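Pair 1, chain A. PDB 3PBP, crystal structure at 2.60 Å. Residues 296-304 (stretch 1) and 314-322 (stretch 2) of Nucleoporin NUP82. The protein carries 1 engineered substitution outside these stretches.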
# COMPACT_ATOMS: atom_id res chain seq x y z
N ASP A 296 12.65 14.94 -10.19
CA ASP A 296 14.00 14.95 -9.65
C ASP A 296 14.04 14.56 -8.18
O ASP A 296 15.10 14.59 -7.56
CB ASP A 296 14.64 16.34 -9.80
CG ASP A 296 14.88 16.72 -11.26
OD1 ASP A 296 15.55 15.94 -11.98
OD2 ASP A 296 14.39 17.80 -11.68
N TYR A 297 12.90 14.20 -7.61
CA TYR A 297 12.86 13.81 -6.21
C TYR A 297 12.17 12.46 -5.99
O TYR A 297 11.76 11.79 -6.95
CB TYR A 297 12.17 14.89 -5.38
CG TYR A 297 12.87 16.23 -5.47
CD1 TYR A 297 12.57 17.13 -6.50
CD2 TYR A 297 13.86 16.58 -4.54
CE1 TYR A 297 13.25 18.34 -6.61
CE2 TYR A 297 14.54 17.79 -4.65
CZ TYR A 297 14.24 18.67 -5.68
OH TYR A 297 14.92 19.86 -5.79
N THR A 298 12.07 12.07 -4.73
CA THR A 298 11.44 10.80 -4.40
C THR A 298 10.31 10.96 -3.39
O THR A 298 10.39 11.78 -2.47
CB THR A 298 12.47 9.81 -3.81
OG1 THR A 298 13.61 9.74 -4.68
CG2 THR A 298 11.85 8.42 -3.69
N ALA A 299 9.26 10.16 -3.59
CA ALA A 299 8.10 10.16 -2.71
C ALA A 299 8.50 9.55 -1.36
O ALA A 299 9.19 8.52 -1.30
CB ALA A 299 6.97 9.37 -3.36
N THR A 300 8.06 10.18 -0.27
CA THR A 300 8.41 9.71 1.07
C THR A 300 7.31 9.01 1.85
O THR A 300 7.49 7.89 2.34
CB THR A 300 8.91 10.87 1.94
OG1 THR A 300 9.85 11.65 1.20
CG2 THR A 300 9.60 10.33 3.17
N ASN A 301 6.17 9.69 1.99
CA ASN A 301 5.04 9.14 2.73
C ASN A 301 3.72 9.33 2.02
O ASN A 301 3.60 10.10 1.08
CB ASN A 301 4.92 9.80 4.10
CG ASN A 301 6.23 9.82 4.85
OD1 ASN A 301 7.08 10.68 4.61
ND2 ASN A 301 6.41 8.87 5.76
N ILE A 302 2.73 8.58 2.47
CA ILE A 302 1.40 8.70 1.91
C ILE A 302 0.40 8.69 3.08
O ILE A 302 0.57 7.96 4.07
CB ILE A 302 1.12 7.55 0.91
CG1 ILE A 302 -0.24 7.80 0.24
CG2 ILE A 302 1.16 6.19 1.60
CD1 ILE A 302 -0.55 6.81 -0.89
N ALA A 303 -0.61 9.53 2.97
CA ALA A 303 -1.61 9.63 4.02
C ALA A 303 -2.96 9.79 3.39
O ALA A 303 -3.09 10.28 2.26
CB ALA A 303 -1.31 10.84 4.91
N THR A 304 -3.98 9.41 4.14
CA THR A 304 -5.34 9.52 3.65
C THR A 304 -6.10 10.41 4.61
O THR A 304 -6.08 10.19 5.81
CB THR A 304 -5.97 8.13 3.53
OG1 THR A 304 -5.66 7.58 2.24
CG2 THR A 304 -7.44 8.20 3.69
N ILE A 314 -8.86 12.51 0.46
CA ILE A 314 -7.80 13.12 -0.29
C ILE A 314 -6.55 12.32 0.02
O ILE A 314 -6.28 12.01 1.18
CB ILE A 314 -7.59 14.59 0.12
CG1 ILE A 314 -8.74 15.44 -0.42
CG2 ILE A 314 -6.27 15.13 -0.43
CD1 ILE A 314 -8.69 16.84 0.08
N VAL A 315 -5.80 11.96 -1.02
CA VAL A 315 -4.58 11.20 -0.84
C VAL A 315 -3.44 12.19 -0.78
O VAL A 315 -3.33 13.04 -1.66
CB VAL A 315 -4.34 10.22 -2.00
CG1 VAL A 315 -3.05 9.45 -1.76
CG2 VAL A 315 -5.52 9.27 -2.13
N CYS A 316 -2.60 12.10 0.24
CA CYS A 316 -1.48 13.02 0.36
C CYS A 316 -0.15 12.28 0.26
O CYS A 316 0.03 11.24 0.89
CB CYS A 316 -1.54 13.78 1.68
SG CYS A 316 -0.15 14.95 1.92
N VAL A 317 0.76 12.82 -0.54
CA VAL A 317 2.08 12.23 -0.73
C VAL A 317 3.24 13.21 -0.47
O VAL A 317 3.21 14.36 -0.91
CB VAL A 317 2.23 11.66 -2.15
CG1 VAL A 317 3.54 10.92 -2.28
CG2 VAL A 317 1.07 10.73 -2.45
N SER A 318 4.25 12.73 0.26
CA SER A 318 5.46 13.50 0.59
C SER A 318 6.55 13.30 -0.45
O SER A 318 6.59 12.26 -1.13
CB SER A 318 6.06 13.04 1.92
OG SER A 318 5.27 13.46 3.01
N PHE A 319 7.45 14.27 -0.54
CA PHE A 319 8.57 14.21 -1.48
C PHE A 319 9.86 14.81 -0.90
O PHE A 319 9.80 15.68 -0.03
CB PHE A 319 8.21 14.92 -2.78
CG PHE A 319 7.43 14.07 -3.74
CD1 PHE A 319 8.08 13.15 -4.55
CD2 PHE A 319 6.04 14.20 -3.84
CE1 PHE A 319 7.36 12.37 -5.45
CE2 PHE A 319 5.32 13.43 -4.74
CZ PHE A 319 5.98 12.51 -5.55
N ASP A 320 11.00 14.33 -1.39
CA ASP A 320 12.33 14.79 -0.96
C ASP A 320 12.43 16.30 -0.81
O ASP A 320 13.02 16.80 0.13
CB ASP A 320 13.41 14.39 -1.97
CG ASP A 320 13.85 12.97 -1.82
OD1 ASP A 320 14.18 12.56 -0.69
OD2 ASP A 320 13.90 12.26 -2.86
N ASP A 321 11.87 17.03 -1.77
CA ASP A 321 11.94 18.48 -1.77
C ASP A 321 11.08 19.18 -0.73
O ASP A 321 10.83 20.38 -0.83
CB ASP A 321 11.57 19.01 -3.17
CG ASP A 321 10.09 18.86 -3.48
OD1 ASP A 321 9.49 17.84 -3.06
OD2 ASP A 321 9.52 19.75 -4.15
N GLY A 322 10.65 18.43 0.28
CA GLY A 322 9.82 19.01 1.32
C GLY A 322 8.51 19.50 0.73
O GLY A 322 7.92 20.46 1.22

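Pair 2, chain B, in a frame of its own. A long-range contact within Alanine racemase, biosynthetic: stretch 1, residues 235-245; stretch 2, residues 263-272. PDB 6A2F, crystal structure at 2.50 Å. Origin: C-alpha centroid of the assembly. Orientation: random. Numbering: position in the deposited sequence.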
# COMPACT_ATOMS: atom_id res chain seq x y z
N SER B 235 1.80 -5.49 -15.17
CA SER B 235 3.24 -5.51 -15.30
C SER B 235 3.81 -4.26 -14.64
O SER B 235 3.58 -3.15 -15.13
CB SER B 235 3.65 -5.60 -16.77
OG SER B 235 4.91 -6.22 -16.91
N LEU B 236 4.50 -4.43 -13.52
CA LEU B 236 5.13 -3.30 -12.84
C LEU B 236 6.59 -3.20 -13.28
O LEU B 236 7.41 -4.04 -12.94
CB LEU B 236 5.01 -3.44 -11.31
CG LEU B 236 5.47 -2.26 -10.45
CD1 LEU B 236 4.64 -1.01 -10.71
CD2 LEU B 236 5.46 -2.61 -8.97
N GLY B 237 6.88 -2.16 -14.07
CA GLY B 237 8.21 -1.97 -14.62
C GLY B 237 8.90 -0.72 -14.09
O GLY B 237 8.28 0.34 -13.98
N ALA B 238 10.18 -0.86 -13.77
CA ALA B 238 11.01 0.27 -13.36
C ALA B 238 12.33 0.27 -14.12
O ALA B 238 12.46 -0.38 -15.16
CB ALA B 238 11.24 0.24 -11.85
N GLN B 239 13.31 1.00 -13.59
CA GLN B 239 14.62 1.11 -14.22
C GLN B 239 15.76 1.14 -13.21
O GLN B 239 15.57 1.55 -12.06
CB GLN B 239 14.70 2.37 -15.09
CG GLN B 239 14.42 2.14 -16.56
CD GLN B 239 14.29 3.44 -17.32
OE1 GLN B 239 15.10 4.36 -17.15
NE2 GLN B 239 13.26 3.54 -18.17
N LEU B 240 16.94 0.72 -13.66
CA LEU B 240 18.17 0.95 -12.92
C LEU B 240 18.51 2.43 -13.04
O LEU B 240 18.63 2.96 -14.14
CB LEU B 240 19.31 0.11 -13.49
CG LEU B 240 19.27 -1.41 -13.33
CD1 LEU B 240 20.50 -2.00 -14.00
CD2 LEU B 240 19.20 -1.83 -11.87
N ILE B 241 18.64 3.09 -11.88
CA ILE B 241 18.93 4.53 -11.81
C ILE B 241 20.33 4.77 -11.24
O ILE B 241 20.82 5.91 -11.23
CB ILE B 241 17.86 5.30 -11.00
CG1 ILE B 241 17.81 4.81 -9.54
CG2 ILE B 241 16.50 5.18 -11.68
CD1 ILE B 241 16.95 5.65 -8.62
N SER B 242 20.95 3.70 -10.76
CA SER B 242 22.31 3.75 -10.24
C SER B 242 22.97 2.38 -10.28
O SER B 242 22.30 1.35 -10.21
CB SER B 242 22.32 4.29 -8.81
OG SER B 242 23.65 4.45 -8.35
N LEU B 243 24.30 2.38 -10.41
CA LEU B 243 25.09 1.16 -10.41
C LEU B 243 26.41 1.42 -9.70
O LEU B 243 27.10 2.41 -9.99
CB LEU B 243 25.30 0.69 -11.85
CG LEU B 243 25.84 -0.71 -12.17
CD1 LEU B 243 25.37 -1.78 -11.19
CD2 LEU B 243 25.42 -1.07 -13.58
N ARG B 244 26.75 0.55 -8.75
CA ARG B 244 27.91 0.73 -7.87
C ARG B 244 28.77 -0.53 -7.73
O ARG B 244 28.28 -1.65 -7.87
CB ARG B 244 27.46 1.13 -6.46
CG ARG B 244 27.12 2.59 -6.28
CD ARG B 244 27.39 3.03 -4.84
NE ARG B 244 28.64 3.78 -4.70
CZ ARG B 244 29.80 3.28 -4.26
NH1 ARG B 244 29.90 2.00 -3.91
NH2 ARG B 244 30.87 4.06 -4.17
N GLU B 245 30.04 -0.30 -7.45
CA GLU B 245 30.95 -1.35 -7.02
C GLU B 245 30.98 -1.35 -5.50
O GLU B 245 31.15 -0.30 -4.87
CB GLU B 245 32.36 -1.09 -7.56
CG GLU B 245 32.49 -1.11 -9.08
CD GLU B 245 32.31 -2.49 -9.68
OE1 GLU B 245 31.92 -2.58 -10.86
OE2 GLU B 245 32.56 -3.49 -8.96
N PRO B 263 33.57 -9.33 -4.23
CA PRO B 263 33.40 -8.00 -4.85
C PRO B 263 32.07 -7.94 -5.58
O PRO B 263 31.77 -8.81 -6.41
CB PRO B 263 34.58 -7.92 -5.83
CG PRO B 263 35.61 -8.83 -5.25
CD PRO B 263 34.84 -9.96 -4.62
N ALA B 264 31.25 -6.95 -5.24
CA ALA B 264 29.86 -6.92 -5.69
C ALA B 264 29.52 -5.74 -6.60
O ALA B 264 30.11 -4.66 -6.51
CB ALA B 264 28.92 -6.96 -4.50
N ARG B 265 28.56 -5.99 -7.48
CA ARG B 265 28.02 -5.00 -8.39
C ARG B 265 26.57 -4.78 -7.95
O ARG B 265 25.77 -5.72 -7.93
CB ARG B 265 28.09 -5.54 -9.82
CG ARG B 265 28.08 -4.51 -10.92
CD ARG B 265 28.36 -5.16 -12.27
NE ARG B 265 28.15 -4.23 -13.38
CZ ARG B 265 29.03 -3.31 -13.77
NH1 ARG B 265 28.73 -2.50 -14.78
NH2 ARG B 265 30.21 -3.18 -13.15
N ILE B 266 26.23 -3.55 -7.56
CA ILE B 266 24.93 -3.27 -6.95
C ILE B 266 24.17 -2.14 -7.64
O ILE B 266 24.68 -1.02 -7.77
CB ILE B 266 25.06 -3.02 -5.43
CG1 ILE B 266 25.45 -4.33 -4.74
CG2 ILE B 266 23.80 -2.38 -4.85
CD1 ILE B 266 24.81 -4.57 -3.39
N GLY B 267 22.94 -2.44 -8.07
CA GLY B 267 22.11 -1.49 -8.81
C GLY B 267 20.90 -1.02 -8.03
O GLY B 267 20.28 -1.80 -7.33
N THR B 268 20.58 0.26 -8.16
CA THR B 268 19.42 0.85 -7.49
C THR B 268 18.25 1.01 -8.46
O THR B 268 18.44 1.45 -9.60
CB THR B 268 19.78 2.20 -6.83
OG1 THR B 268 20.92 2.02 -5.98
CG2 THR B 268 18.62 2.75 -5.99
N VAL B 269 17.06 0.65 -8.00
CA VAL B 269 15.86 0.62 -8.84
C VAL B 269 14.83 1.67 -8.38
O VAL B 269 14.68 1.93 -7.18
CB VAL B 269 15.22 -0.79 -8.85
CG1 VAL B 269 13.91 -0.81 -9.62
CG2 VAL B 269 16.20 -1.80 -9.43
N SER B 270 14.14 2.26 -9.36
CA SER B 270 13.15 3.30 -9.12
C SER B 270 11.79 2.74 -8.68
O SER B 270 10.76 2.96 -9.32
CB SER B 270 12.99 4.15 -10.38
OG SER B 270 12.75 3.33 -11.51
N CYS B 271 11.81 2.01 -7.56
CA CYS B 271 10.60 1.45 -6.96
C CYS B 271 10.85 1.18 -5.48
O CYS B 271 11.89 0.64 -5.12
CB CYS B 271 10.18 0.15 -7.66
SG CYS B 271 8.65 -0.57 -7.02
N GLY B 272 9.91 1.58 -4.64
CA GLY B 272 10.03 1.38 -3.20
C GLY B 272 8.69 1.10 -2.54
O GLY B 272 7.67 0.99 -3.23

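A backbone can fix the terms of a packing problem while leaving the side chains free to answer it, and these two antiparallel strand pairs illustrate the principle well. The N, CA and C atoms of 14 central residues superpose with an RMSD of 0.4 Å, and the strand directions differ by 151° in pair 1 and 159° in pair 2. Both ladders are interrupted by a beta bulge at the same place. In pair 1, Thr A300 N donates to Ser A318 O at 2.7 Å, and Ser A318 N donates to Asn A301 O at 2.8 Å, so that one residue serves two on the facing strand. Pair 2 repeats this with Ile B241 N to Thr B268 O at 2.8 Å and Thr B268 N to Ser B242 O at 2.9 Å.

On the face carrying Ala A299, the matched positions divide bulk differently. In pair 1 small Ala A299 lies opposite large Phe A319: Ala A299 CB sits over the ring face, 4.1 Å from the centroid of the Phe A319 ring, and also meets Val A317 CG1 at 3.9 Å. In pair 2 the strand of Leu B240 supplies more of the volume. Leu B240 matches Ala A299, Val B269 matches Phe A319, and Gly B267 takes the place of Val A317. Leu B240 CD2 reaches Val B269 CG2 at 3.9 Å and approaches Gly B267 CA at 4.2 Å; an ideal CB on the glycine would lie only 3.0 Å from Leu B240 CD2, a tight fit.

Farther along this face, pair 1 makes an apolar contact, Ile A302 CD1 against Val A315 CG1 at 3.7 Å. The counterparts Leu B243 and Arg B265 combine two modes: Leu B243 CG lies over one face of the guanidinium, while at its edge Glu B245 OE1 forms a salt bridge with Arg B265 NH2 at 2.9 Å. Glu B245 matches Thr A304.

Beyond the bulge, at the other end, Asp A320 and Ser B270 both use a side-chain oxygen to receive a backbone NH. Thr A298 N gives a weak bond to Asp A320 OD2 at 2.6 Å, and Gln B239 N bonds to Ser B270 OG at 3.2 Å. Beside them, Asp A321 CB covers a face of the Tyr A297 ring, 3.5 Å from its centroid, whereas the matched Ala B238 CB and Cys B271 CB merely approach to 4.3 Å. The shared backbone geometry thus accommodates aromatic, aliphatic and charged packing alike.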